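Local atomic coordinates of uncharacterized protein (Bacteroides eggerthii DSM 20697, PDB entry 4ECO), a protein that is of unknown function but, being built of leucine-rich repeats, probably takes part in protein binding. Residues A[114-118]-A[255-259]; A[86-90]-A[121-125]; A[142-146]-A[308-314]; A[148-152]-A[178-183]; A[220-225]-A[264-268]. All coordinates share one frame; numbering follows the deposited sequence. Where two conformers were deposited one is given.

Interaction 1: A[114-118]-A[255-259]; sequences SHGEK and EVYNC. With NA (sodium ion), chain C.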
# COMPACT_ATOMS: atom_id res chain seq x y z
N SER A 114 -0.00 -14.53 13.23
CA SER A 114 0.00 -13.17 12.70
C SER A 114 0.23 -13.16 11.21
O SER A 114 0.59 -14.20 10.64
CB SER A 114 1.09 -12.33 13.35
OG SER A 114 2.35 -12.63 12.78
N HIS A 115 0.11 -11.95 10.60
CA HIS A 115 0.38 -11.74 9.18
C HIS A 115 1.88 -11.91 8.93
O HIS A 115 2.25 -12.26 7.81
CB HIS A 115 -0.16 -10.40 8.67
CG HIS A 115 0.49 -9.19 9.24
ND1 HIS A 115 -0.08 -8.49 10.28
CD2 HIS A 115 1.62 -8.55 8.86
CE1 HIS A 115 0.72 -7.47 10.51
NE2 HIS A 115 1.77 -7.46 9.69
N GLY A 116 2.69 -11.75 9.98
CA GLY A 116 4.14 -11.91 9.94
C GLY A 116 4.56 -13.30 9.50
O GLY A 116 5.53 -13.46 8.75
N GLU A 117 3.80 -14.32 9.90
CA GLU A 117 4.07 -15.73 9.56
C GLU A 117 4.04 -15.99 8.05
O GLU A 117 4.81 -16.84 7.57
CB GLU A 117 3.07 -16.63 10.27
CG GLU A 117 3.29 -16.68 11.78
CD GLU A 117 2.25 -17.48 12.53
OE1 GLU A 117 1.04 -17.23 12.28
OE2 GLU A 117 2.63 -18.33 13.37
N LYS A 118 3.23 -15.22 7.29
CA LYS A 118 3.15 -15.34 5.83
C LYS A 118 4.38 -14.73 5.16
O LYS A 118 4.65 -15.07 4.01
CB LYS A 118 1.85 -14.69 5.27
CG LYS A 118 0.54 -15.49 5.48
CD LYS A 118 0.54 -16.93 4.90
CE LYS A 118 0.50 -17.96 6.02
NZ LYS A 118 0.95 -19.30 5.61
N GLU A 255 -5.96 -8.40 15.81
CA GLU A 255 -5.82 -8.96 14.47
C GLU A 255 -6.39 -10.39 14.41
O GLU A 255 -6.06 -11.23 15.26
CB GLU A 255 -4.36 -8.94 14.02
CG GLU A 255 -4.14 -9.71 12.73
CD GLU A 255 -2.77 -9.61 12.10
OE1 GLU A 255 -2.43 -8.52 11.58
OE2 GLU A 255 -2.04 -10.62 12.10
N VAL A 256 -7.28 -10.63 13.43
CA VAL A 256 -7.88 -11.93 13.08
C VAL A 256 -7.65 -12.06 11.57
O VAL A 256 -8.47 -11.62 10.77
CB VAL A 256 -9.36 -12.07 13.50
CG1 VAL A 256 -9.78 -13.54 13.45
CG2 VAL A 256 -9.62 -11.49 14.88
N TYR A 257 -6.47 -12.55 11.20
CA TYR A 257 -6.00 -12.54 9.82
C TYR A 257 -5.92 -13.91 9.21
O TYR A 257 -5.38 -14.83 9.82
CB TYR A 257 -4.60 -11.89 9.81
CG TYR A 257 -3.84 -11.94 8.50
CD1 TYR A 257 -3.97 -10.93 7.55
CD2 TYR A 257 -2.90 -12.94 8.25
CE1 TYR A 257 -3.23 -10.94 6.37
CE2 TYR A 257 -2.18 -12.98 7.06
CZ TYR A 257 -2.33 -11.96 6.13
OH TYR A 257 -1.59 -11.97 4.97
N ASN A 258 -6.36 -14.02 7.96
CA ASN A 258 -6.30 -15.21 7.13
C ASN A 258 -6.75 -16.47 7.90
O ASN A 258 -5.94 -17.38 8.13
CB ASN A 258 -4.88 -15.38 6.57
CG ASN A 258 -4.71 -16.41 5.51
OD1 ASN A 258 -5.64 -16.80 4.82
ND2 ASN A 258 -3.49 -16.90 5.37
N CYS A 259 -8.02 -16.49 8.34
CA CYS A 259 -8.58 -17.67 9.01
C CYS A 259 -9.67 -18.20 8.07
O CYS A 259 -10.79 -17.66 8.02
CB CYS A 259 -9.07 -17.33 10.41
SG CYS A 259 -7.77 -16.77 11.54
NA NA C . 3.23 -21.02 12.79
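Glu255 OE2 is gripped by two N-H groups of one residue: the backbone N of His115 at 2.9 Å and, through a weak bond, His115 ND1 at 3.4 Å. The stronger ring bond goes to the other oxygen, with His115 ND1 2.7 Å from Glu255 OE1 and an N-H...O angle of 160°. OE1 receives it on its syn lone pair and lies close to the imidazole plane, so the carboxylate is clasped by backbone and side chain together. With CG anti to the backbone N (chi1 171°) and the rest of the chain extended, Glu255 reaches straight out of its strand to His115.

Beside this His-carboxylate pair, the Tyr257 ring lies beneath His115. His115 CB sits over the centre of one face, 3.6 Å from the Tyr257 ring centroid, in a CH-pi contact, while the imidazole turns its edge to the same ring in a wide T-shaped pair with planes at 68°. Lys118 CG comes up to the edge of the Tyr257 ring, 4.0 Å from Tyr257 CE2, while Lys118 NZ is hydrogen-bonded to Gln190.

The turn also carries a metal ligand. Glu117 OE2 lies 2.8 Å from the sodium ion, which Ser192 O also binds, and the same oxygen accepts from Gly90 N. Glu117 OE1 takes the N-H of Ser114 from above the carboxylate plane.

Glu255 and Tyr257 project from strand 253-257, which pairs with strands 210-214 and 277-279; His115 NE2 is hydrogen-bonded to His144 ND1 of helix 144-149, whose Phe149 touches both His115 and Tyr257.

Interaction 2: A[86-90]-A[121-125]; sequences LSLEG and ERLFG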
# COMPACT_ATOMS: atom_id res chain seq x y z
N LEU A 86 3.41 -13.19 25.27
CA LEU A 86 3.38 -14.58 24.84
C LEU A 86 3.06 -14.63 23.35
O LEU A 86 1.99 -14.16 22.92
CB LEU A 86 2.36 -15.39 25.69
CG LEU A 86 1.84 -16.74 25.18
CD1 LEU A 86 2.95 -17.66 24.82
CD2 LEU A 86 0.99 -17.41 26.23
N SER A 87 3.99 -15.20 22.57
CA SER A 87 3.80 -15.31 21.13
C SER A 87 4.03 -16.74 20.64
O SER A 87 5.08 -17.34 20.90
CB SER A 87 4.74 -14.36 20.39
OG SER A 87 4.59 -14.51 18.99
N LEU A 88 3.04 -17.28 19.93
CA LEU A 88 3.15 -18.61 19.37
C LEU A 88 3.60 -18.55 17.95
O LEU A 88 3.67 -19.61 17.29
CB LEU A 88 1.83 -19.35 19.45
CG LEU A 88 1.20 -19.58 20.80
CD1 LEU A 88 -0.15 -20.19 20.61
CD2 LEU A 88 2.11 -20.39 21.72
N GLU A 89 3.88 -17.33 17.44
CA GLU A 89 4.29 -17.10 16.05
C GLU A 89 5.38 -18.08 15.59
O GLU A 89 6.38 -18.25 16.29
CB GLU A 89 4.80 -15.67 15.86
CG GLU A 89 3.74 -14.59 15.74
CD GLU A 89 4.38 -13.22 15.70
OE1 GLU A 89 5.17 -12.90 16.62
OE2 GLU A 89 4.12 -12.48 14.72
N GLY A 90 5.13 -18.74 14.45
CA GLY A 90 6.04 -19.68 13.80
C GLY A 90 6.25 -21.04 14.42
O GLY A 90 6.94 -21.88 13.83
N GLU A 121 8.36 -13.29 9.38
CA GLU A 121 8.73 -12.23 10.32
C GLU A 121 8.05 -12.41 11.64
O GLU A 121 6.85 -12.70 11.67
CB GLU A 121 8.35 -10.86 9.76
CG GLU A 121 9.25 -10.35 8.65
CD GLU A 121 8.97 -8.91 8.27
OE1 GLU A 121 9.04 -8.03 9.15
OE2 GLU A 121 8.68 -8.67 7.07
N ARG A 122 8.77 -12.19 12.74
CA ARG A 122 8.14 -12.25 14.06
C ARG A 122 7.67 -10.85 14.38
O ARG A 122 8.49 -9.92 14.41
CB ARG A 122 9.09 -12.80 15.13
CG ARG A 122 8.48 -13.94 15.94
CD ARG A 122 9.35 -14.40 17.11
NE ARG A 122 10.78 -14.46 16.80
CZ ARG A 122 11.38 -15.45 16.12
NH1 ARG A 122 10.68 -16.46 15.64
NH2 ARG A 122 12.69 -15.40 15.90
N LEU A 123 6.35 -10.64 14.52
CA LEU A 123 5.87 -9.28 14.80
C LEU A 123 5.97 -8.97 16.29
O LEU A 123 6.13 -7.81 16.66
CB LEU A 123 4.44 -9.06 14.31
CG LEU A 123 4.13 -9.44 12.87
CD1 LEU A 123 2.69 -9.21 12.58
CD2 LEU A 123 4.98 -8.69 11.91
N PHE A 124 5.92 -10.01 17.12
CA PHE A 124 6.03 -9.92 18.57
C PHE A 124 7.42 -10.34 19.01
O PHE A 124 7.89 -11.42 18.63
CB PHE A 124 4.96 -10.79 19.25
CG PHE A 124 3.54 -10.28 19.17
CD1 PHE A 124 2.93 -10.10 17.94
CD2 PHE A 124 2.79 -10.10 20.31
CE1 PHE A 124 1.62 -9.65 17.86
CE2 PHE A 124 1.46 -9.68 20.23
CZ PHE A 124 0.89 -9.45 19.00
N GLY A 125 8.04 -9.49 19.79
CA GLY A 125 9.39 -9.68 20.31
C GLY A 125 9.97 -8.39 20.83
O GLY A 125 9.32 -7.34 20.74
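The carboxylate of Glu89 is the flat group at the centre, met from several directions close to its plane by the loop 121-125 and by its own strand end. Leu123 N donates to Glu89 OE2 at 2.9 Å and Phe124 N to Glu89 OE1 at 3.0 Å, each on the syn side and about 20° out of the plane, so that two successive backbone N-H groups are taken up by the two oxygens of one side chain. On the anti side of OE1 comes Ser87 OG, 2.9 Å from Glu89 OE1. Glu89 OE1 and Ser87 OG both come to the Phe124 ring obliquely; its edge-to-face partner is Tyr212.

With Ser114 OG bonded to OE2 as well, four donors hold the buried carboxylate and fix its rotation, an environment that would suit a negative charge. The chain reaches them extended, its CG anti to the carbonyl carbon (chi1 -79°). Carbons also close in on the oxygens: Phe124 CB lies 3.4 Å from Glu89 OE1, Leu123 CB 3.5 Å from Glu89 OE2 and Arg122 CG 3.5 Å from Glu89 OE1.

Ser87 OG has a second task. It accepts from the backbone N of Glu89 at 3.3 Å, forming an ST turn just where strand 83-87 ends.

Ser87 and Glu89 alternate with Leu86 and Leu88 in the L-x-L pattern of a leucine-rich repeat, in which the leucines face the core and the intervening residues the concave side; here that side is covered by the loop that follows strand 109-111.

Interaction 3: A[142-146]-A[308-314]; sequences RMHYQ and QIIYIGY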
# COMPACT_ATOMS: atom_id res chain seq x y z
N ARG A 142 2.37 -0.93 14.34
CA ARG A 142 1.03 -0.71 13.81
C ARG A 142 1.07 -0.56 12.28
O ARG A 142 0.19 -1.08 11.59
CB ARG A 142 0.40 0.56 14.44
CG ARG A 142 -0.21 0.35 15.81
CD ARG A 142 -1.06 1.53 16.22
NE ARG A 142 -2.06 1.14 17.22
CZ ARG A 142 -2.85 1.99 17.86
NH1 ARG A 142 -2.77 3.29 17.64
NH2 ARG A 142 -3.71 1.54 18.76
N MSE A 143 2.11 0.11 11.76
CA MSE A 143 2.35 0.39 10.34
C MSE A 143 2.97 -0.78 9.59
O MSE A 143 3.20 -0.66 8.38
CB MSE A 143 3.29 1.60 10.18
CG MSE A 143 2.74 2.90 10.75
SE MSE A 143 0.97 3.33 10.13
CE MSE A 143 1.37 3.55 8.21
N HIS A 144 3.26 -1.90 10.28
CA HIS A 144 3.92 -3.07 9.66
C HIS A 144 3.08 -3.66 8.52
O HIS A 144 3.68 -3.99 7.50
CB HIS A 144 4.26 -4.18 10.67
CG HIS A 144 5.06 -5.29 10.07
ND1 HIS A 144 4.46 -6.25 9.26
CD2 HIS A 144 6.38 -5.55 10.16
CE1 HIS A 144 5.44 -7.04 8.86
NE2 HIS A 144 6.62 -6.66 9.39
N TYR A 145 1.74 -3.82 8.69
CA TYR A 145 0.94 -4.41 7.62
C TYR A 145 0.94 -3.48 6.43
O TYR A 145 1.10 -3.93 5.28
CB TYR A 145 -0.50 -4.74 8.06
CG TYR A 145 -1.30 -5.49 7.01
CD1 TYR A 145 -2.03 -4.82 6.04
CD2 TYR A 145 -1.36 -6.88 7.01
CE1 TYR A 145 -2.79 -5.50 5.09
CE2 TYR A 145 -2.11 -7.58 6.07
CZ TYR A 145 -2.82 -6.89 5.11
OH TYR A 145 -3.56 -7.58 4.19
N GLN A 146 0.83 -2.17 6.71
CA GLN A 146 0.80 -1.10 5.73
C GLN A 146 2.07 -1.09 4.88
O GLN A 146 1.95 -1.16 3.65
CB GLN A 146 0.60 0.26 6.44
CG GLN A 146 0.45 1.48 5.52
CD GLN A 146 -0.79 1.47 4.66
OE1 GLN A 146 -1.81 0.84 4.98
NE2 GLN A 146 -0.73 2.18 3.55
N GLN A 308 -9.44 3.41 14.75
CA GLN A 308 -8.60 4.37 14.05
C GLN A 308 -7.99 3.78 12.77
O GLN A 308 -7.70 4.55 11.85
CB GLN A 308 -7.46 4.85 14.98
CG GLN A 308 -7.95 5.74 16.12
CD GLN A 308 -6.90 6.17 17.12
OE1 GLN A 308 -5.87 5.52 17.32
NE2 GLN A 308 -7.19 7.22 17.86
N ILE A 309 -7.74 2.45 12.74
CA ILE A 309 -7.11 1.74 11.61
C ILE A 309 -7.92 0.50 11.26
O ILE A 309 -8.21 -0.30 12.14
CB ILE A 309 -5.63 1.36 11.91
CG1 ILE A 309 -4.83 2.57 12.48
CG2 ILE A 309 -4.94 0.75 10.69
CD1 ILE A 309 -3.60 2.21 13.26
N ILE A 310 -8.25 0.33 9.98
CA ILE A 310 -8.96 -0.84 9.46
C ILE A 310 -8.15 -1.46 8.31
O ILE A 310 -7.91 -0.81 7.29
CB ILE A 310 -10.42 -0.51 9.00
CG1 ILE A 310 -11.28 0.06 10.16
CG2 ILE A 310 -11.08 -1.75 8.39
CD1 ILE A 310 -12.71 0.49 9.81
N TYR A 311 -7.72 -2.71 8.49
CA TYR A 311 -7.08 -3.49 7.43
C TYR A 311 -8.13 -4.52 7.02
O TYR A 311 -8.41 -5.43 7.81
CB TYR A 311 -5.73 -4.12 7.87
CG TYR A 311 -4.62 -3.16 8.23
CD1 TYR A 311 -4.02 -2.36 7.26
CD2 TYR A 311 -4.12 -3.10 9.53
CE1 TYR A 311 -2.99 -1.48 7.58
CE2 TYR A 311 -3.06 -2.25 9.85
CZ TYR A 311 -2.50 -1.45 8.88
OH TYR A 311 -1.44 -0.62 9.19
N ILE A 312 -8.80 -4.32 5.86
CA ILE A 312 -9.87 -5.24 5.49
C ILE A 312 -9.68 -5.72 4.01
O ILE A 312 -10.64 -6.22 3.38
CB ILE A 312 -11.28 -4.60 5.78
CG1 ILE A 312 -12.41 -5.65 5.73
CG2 ILE A 312 -11.57 -3.34 4.95
CD1 ILE A 312 -13.56 -5.42 6.67
N GLY A 313 -8.44 -5.65 3.52
CA GLY A 313 -8.09 -6.13 2.19
C GLY A 313 -8.18 -7.65 2.05
O GLY A 313 -8.30 -8.36 3.06
N TYR A 314 -8.11 -8.16 0.80
CA TYR A 314 -8.20 -9.59 0.47
C TYR A 314 -9.50 -10.22 1.06
O TYR A 314 -9.48 -11.25 1.72
CB TYR A 314 -6.96 -10.36 0.94
CG TYR A 314 -5.67 -9.94 0.25
CD1 TYR A 314 -5.28 -10.52 -0.95
CD2 TYR A 314 -4.81 -9.02 0.84
CE1 TYR A 314 -4.08 -10.16 -1.57
CE2 TYR A 314 -3.63 -8.64 0.22
CZ TYR A 314 -3.26 -9.23 -0.98
OH TYR A 314 -2.08 -8.90 -1.58
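The junction of helices 135-142 and 144-149 keeps its backbone well away from strand 309-311, with CA atoms 8.1 Å from each other between Tyr145 and Tyr311 and 8.8 Å between Arg142 and Ile309, so side chains fill the interval. Tyr311 does most of this. Its OH donates to Arg142 O at 2.9 Å, the C=O...O angle being 142° and the donor tilted from the carbonyl plane. Over the centre of one face stands Tyr145 CB, 3.9 Å from the Tyr311 ring centroid, a CH-pi contact; the opposite face is covered by Ile309 CG2, offset toward the rim. The two tyrosines run past each other in opposite directions with their rings oblique at 48°, and Tyr145 CD1 lies against Tyr311 CD1. Gln146 OE1 meets the Tyr311 ring at its edge, 3.7 Å from Tyr311 CE1, while Gln146 NE2 is hydrogen-bonded to Asp151 OD1.

Ile309 and Tyr311 stand at the variable positions of a leucine-rich repeat strand, on the concave side, whereas Ile310 and Ile312 turn into the core against helix 288-300. Helix 144-149 thus lies over the concave face, also touching strands 277-279 and 334-336. A leucine in place of Tyr311 would probably leave Arg142 O without its hydroxyl donor and Tyr145 CB without the ring face beneath it.

Farther along, Arg142 CD packs on Ile309 CD1 at 4.0 Å while its guanidinium turns to Asp253, in a salt bridge, and Gln276. Tyr145 OH approaches the edge of the Tyr314 ring, whose own hydroxyl bonds to Leu183 N.

Interaction 4: A[148-152]-A[178-183]; sequences TFVDY and SSRITL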
# COMPACT_ATOMS: atom_id res chain seq x y z
N THR A 148 4.22 -3.46 4.44
CA THR A 148 4.43 -4.77 3.81
C THR A 148 3.50 -5.06 2.64
O THR A 148 3.99 -5.57 1.61
CB THR A 148 4.28 -5.91 4.84
OG1 THR A 148 5.03 -5.56 5.99
CG2 THR A 148 4.79 -7.27 4.32
N PHE A 149 2.19 -4.79 2.80
CA PHE A 149 1.22 -5.17 1.78
C PHE A 149 0.45 -4.03 1.12
O PHE A 149 -0.30 -4.32 0.17
CB PHE A 149 0.18 -6.10 2.42
CG PHE A 149 0.74 -7.36 3.03
CD1 PHE A 149 1.11 -8.44 2.23
CD2 PHE A 149 0.90 -7.47 4.41
CE1 PHE A 149 1.62 -9.60 2.79
CE2 PHE A 149 1.38 -8.64 4.98
CZ PHE A 149 1.74 -9.70 4.16
N VAL A 150 0.56 -2.77 1.62
CA VAL A 150 -0.31 -1.71 1.10
C VAL A 150 0.48 -0.54 0.45
O VAL A 150 0.12 -0.10 -0.66
CB VAL A 150 -1.25 -1.17 2.23
CG1 VAL A 150 -2.32 -0.25 1.67
CG2 VAL A 150 -1.91 -2.31 3.01
N ASP A 151 1.50 -0.02 1.14
CA ASP A 151 2.29 1.11 0.63
C ASP A 151 2.95 0.81 -0.68
O ASP A 151 3.49 -0.29 -0.87
CB ASP A 151 3.37 1.53 1.63
CG ASP A 151 2.87 2.36 2.78
OD1 ASP A 151 1.75 2.95 2.65
OD2 ASP A 151 3.61 2.47 3.79
N TYR A 152 2.86 1.79 -1.59
CA TYR A 152 3.38 1.76 -2.97
C TYR A 152 3.58 3.20 -3.49
O TYR A 152 2.77 4.08 -3.15
CB TYR A 152 2.37 0.97 -3.83
CG TYR A 152 2.75 0.67 -5.27
CD1 TYR A 152 3.67 -0.34 -5.57
CD2 TYR A 152 2.05 1.24 -6.33
CE1 TYR A 152 3.96 -0.68 -6.89
CE2 TYR A 152 2.33 0.90 -7.65
CZ TYR A 152 3.27 -0.07 -7.93
OH TYR A 152 3.53 -0.39 -9.23
N SER A 178 10.19 -1.22 -5.95
CA SER A 178 9.01 -1.76 -5.30
C SER A 178 9.39 -2.80 -4.27
O SER A 178 10.25 -3.66 -4.52
CB SER A 178 8.08 -2.36 -6.34
OG SER A 178 7.76 -1.43 -7.36
N SER A 179 8.77 -2.71 -3.10
CA SER A 179 8.98 -3.61 -1.97
C SER A 179 7.68 -4.28 -1.51
O SER A 179 7.73 -5.24 -0.72
CB SER A 179 9.61 -2.84 -0.81
OG SER A 179 8.93 -1.60 -0.60
N ARG A 180 6.51 -3.79 -1.99
CA ARG A 180 5.19 -4.26 -1.58
C ARG A 180 4.98 -5.70 -2.02
O ARG A 180 5.23 -6.04 -3.18
CB ARG A 180 4.06 -3.36 -2.11
CG ARG A 180 2.64 -3.80 -1.74
CD ARG A 180 1.55 -2.82 -2.12
NE ARG A 180 1.46 -2.59 -3.56
CZ ARG A 180 0.82 -3.38 -4.41
NH1 ARG A 180 0.20 -4.48 -3.99
NH2 ARG A 180 0.81 -3.09 -5.71
N ILE A 181 4.54 -6.55 -1.06
CA ILE A 181 4.23 -7.95 -1.26
C ILE A 181 2.77 -8.09 -1.67
O ILE A 181 1.89 -7.43 -1.10
CB ILE A 181 4.53 -8.80 0.02
CG1 ILE A 181 5.95 -8.61 0.56
CG2 ILE A 181 4.15 -10.28 -0.11
CD1 ILE A 181 7.11 -8.87 -0.41
N THR A 182 2.53 -8.95 -2.67
CA THR A 182 1.21 -9.33 -3.10
C THR A 182 1.06 -10.80 -2.79
O THR A 182 1.91 -11.60 -3.19
CB THR A 182 0.94 -9.00 -4.58
OG1 THR A 182 1.18 -7.61 -4.82
CG2 THR A 182 -0.50 -9.39 -5.01
N LEU A 183 0.02 -11.15 -2.03
CA LEU A 183 -0.20 -12.55 -1.71
C LEU A 183 -0.59 -13.35 -2.92
O LEU A 183 -1.43 -12.92 -3.73
CB LEU A 183 -1.28 -12.74 -0.64
CG LEU A 183 -0.98 -12.40 0.78
CD1 LEU A 183 -2.04 -12.97 1.65
CD2 LEU A 183 0.36 -12.95 1.23
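A single backbone hydrogen bond and the wrapping of one arginine join the end of helix 144-149 to the loop 178-183, in a partly buried contact whose centre lies about 6 Å from the centre of the chain. Ile181 N points almost straight at Thr148 O, 2.9 Å away with an N-H...O angle of 173°. Next to it Ile181 CG1 and Thr148 CG2 lie side by side, pointing the same way.

Arg180 passes under the turn that leaves the helix, its CG anti to the backbone N (chi1 179°) and its chain bent about the CG-CD bond. Arg180 CB lies 3.4 Å from Asp151 O, and Arg180 CD lies 3.3 Å from Phe149 O. Both segments belong to the long connection between strands 109-111 and 210-214 of the leucine-rich repeat solenoid, so the contact closes that insertion on itself. Beyond the bend the guanidinium comes to Tyr152, whose two conformers leave the off-centre cation-pi contact doubtful. With an alanine in place of Arg180, the turn at Phe149 and Val150 would probably lose the CG and CD methylenes packed beneath its carbonyls, leaving a gap there.

At the other end, Phe149 CE1 touches Ile181 CG2 and Leu183 CD2, each at 3.9 Å, and Ile181 O lies at the edge of the ring. Tyr257 of strand 253-257 touches both Phe149 and Leu183.

Interaction 5: A[220-225]-A[264-268]; sequences AENICE and KLPTF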
# COMPACT_ATOMS: atom_id res chain seq x y z
N ALA A 220 -15.56 -19.08 13.78
CA ALA A 220 -15.88 -17.85 14.51
C ALA A 220 -16.41 -18.08 15.94
O ALA A 220 -15.96 -17.40 16.87
CB ALA A 220 -16.88 -17.04 13.74
N GLU A 221 -17.31 -19.06 16.12
CA GLU A 221 -17.96 -19.38 17.40
C GLU A 221 -16.99 -20.04 18.42
O GLU A 221 -17.34 -20.16 19.59
CB GLU A 221 -19.21 -20.28 17.20
CG GLU A 221 -19.00 -21.59 16.45
CD GLU A 221 -19.06 -21.57 14.93
OE1 GLU A 221 -18.98 -20.48 14.33
OE2 GLU A 221 -19.17 -22.67 14.34
N ASN A 222 -15.78 -20.43 17.98
CA ASN A 222 -14.81 -21.08 18.88
C ASN A 222 -13.68 -20.12 19.25
O ASN A 222 -12.69 -20.54 19.86
CB ASN A 222 -14.28 -22.36 18.25
CG ASN A 222 -15.28 -23.48 18.32
OD1 ASN A 222 -16.26 -23.46 19.09
ND2 ASN A 222 -15.04 -24.52 17.53
N ILE A 223 -13.86 -18.81 18.95
CA ILE A 223 -12.90 -17.77 19.30
C ILE A 223 -13.44 -17.01 20.51
O ILE A 223 -14.22 -16.07 20.34
CB ILE A 223 -12.55 -16.79 18.13
CG1 ILE A 223 -12.09 -17.55 16.86
CG2 ILE A 223 -11.50 -15.77 18.58
CD1 ILE A 223 -11.98 -16.69 15.65
N CYS A 224 -13.06 -17.47 21.72
CA CYS A 224 -13.33 -16.86 23.02
C CYS A 224 -14.84 -16.68 23.33
O CYS A 224 -15.24 -15.69 23.97
CB CYS A 224 -12.59 -15.53 23.12
SG CYS A 224 -10.81 -15.66 22.87
N GLU A 225 -15.65 -17.69 22.97
CA GLU A 225 -17.07 -17.72 23.31
C GLU A 225 -17.33 -18.60 24.54
O GLU A 225 -18.18 -18.27 25.38
CB GLU A 225 -17.92 -18.23 22.14
CG GLU A 225 -18.16 -17.20 21.05
CD GLU A 225 -19.33 -17.51 20.14
OE1 GLU A 225 -20.15 -18.39 20.50
OE2 GLU A 225 -19.43 -16.86 19.08
N LYS A 264 -17.98 -15.61 9.49
CA LYS A 264 -18.33 -14.32 10.11
C LYS A 264 -17.19 -13.91 11.00
O LYS A 264 -16.35 -14.73 11.33
CB LYS A 264 -19.67 -14.40 10.89
CG LYS A 264 -19.58 -15.15 12.23
CD LYS A 264 -20.87 -15.11 13.02
CE LYS A 264 -20.58 -15.39 14.46
NZ LYS A 264 -21.81 -15.73 15.21
N LEU A 265 -17.15 -12.64 11.41
CA LEU A 265 -16.11 -12.17 12.33
C LEU A 265 -16.46 -12.60 13.74
O LEU A 265 -17.66 -12.61 14.06
CB LEU A 265 -15.91 -10.63 12.28
CG LEU A 265 -15.39 -10.04 10.97
CD1 LEU A 265 -15.29 -8.54 11.07
CD2 LEU A 265 -14.02 -10.61 10.60
N PRO A 266 -15.46 -12.97 14.59
CA PRO A 266 -15.79 -13.34 15.99
C PRO A 266 -16.50 -12.18 16.68
O PRO A 266 -16.21 -11.00 16.43
CB PRO A 266 -14.43 -13.69 16.62
CG PRO A 266 -13.43 -13.16 15.73
CD PRO A 266 -14.01 -13.01 14.35
N THR A 267 -17.50 -12.50 17.46
CA THR A 267 -18.42 -11.54 18.09
C THR A 267 -17.81 -10.74 19.25
O THR A 267 -18.42 -9.74 19.68
CB THR A 267 -19.65 -12.29 18.59
OG1 THR A 267 -19.23 -13.26 19.55
CG2 THR A 267 -20.43 -12.96 17.46
N PHE A 268 -16.63 -11.14 19.74
CA PHE A 268 -16.01 -10.46 20.88
C PHE A 268 -15.50 -9.07 20.48
O PHE A 268 -15.35 -8.21 21.36
CB PHE A 268 -14.87 -11.31 21.48
CG PHE A 268 -13.54 -11.24 20.78
CD1 PHE A 268 -13.23 -12.10 19.75
CD2 PHE A 268 -12.58 -10.31 21.19
CE1 PHE A 268 -11.99 -12.03 19.11
CE2 PHE A 268 -11.35 -10.22 20.54
CZ PHE A 268 -11.06 -11.09 19.51
O HOH W 1 -17.48 -15.54 17.98
O HOH W 2 -16.09 -14.15 19.99
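Ala220 and Pro266 bring together, with CA atoms 4.7 Å apart, the loops that leave two neighbouring strands of the leucine-rich repeat solenoid, 210-214 and 253-257; the contact is thus plain packing between successive turns of the repeat.

The apolar part is carried by Ile223, Pro266 and Phe268. Ile223 spreads its two branches over the second loop: CD1 meets Pro266 CG at 3.8 Å, while CG2, anti to the backbone N, meets Phe268 CE1 at 3.8 Å. Ala220 CB is set against Lys264, 3.6 Å from its CG, where the extended lysine chain passes. Met213 of strand 210-214 touches both Ile223 and Phe268 from the core. More loosely, Cys224 SG stands above the face of the Phe268 ring, 5.5 Å from its centroid, a distant sulfur-aromatic contact; Trp245 also meets that ring.

Among charged groups, Glu225 OE2 and Lys264 NZ attract at most from a distance, 4.7 Å apart and not in contact.

The polar link between the loops is made by water. One water donates to Ala220 O and to Glu225 OE2 and accepts from Thr267 N, so that three groups from both loops hold it and the buried carbonyl finds a partner. A second water donates to Ile223 O at 2.7 Å, accepts weakly from Phe268 N at 3.1 Å, and lies at the edge of the Phe268 ring, in its plane.

Overall arrangement
From the N terminus, interaction 2 closes a short loop between strand 83-87 and the segment after strand 109-111. Interaction 1 opens within that loop, at 114-118, and runs on to strand 253-257, so the two cross. Interaction 3 comes in series after interaction 2 and crosses interaction 1, carrying helix 144-149 to strand 309-311. Interaction 4, using the same helix, is nested inside both 1 and 3. Interaction 5 is nested inside 3 but crosses 1, joining loops beyond strands 210-214 and 253-257. Interactions 1 to 4 thus fasten the connection after strand 109-111 to the solenoid and to itself; interaction 5 touches interaction 1 through Val256 and Pro266.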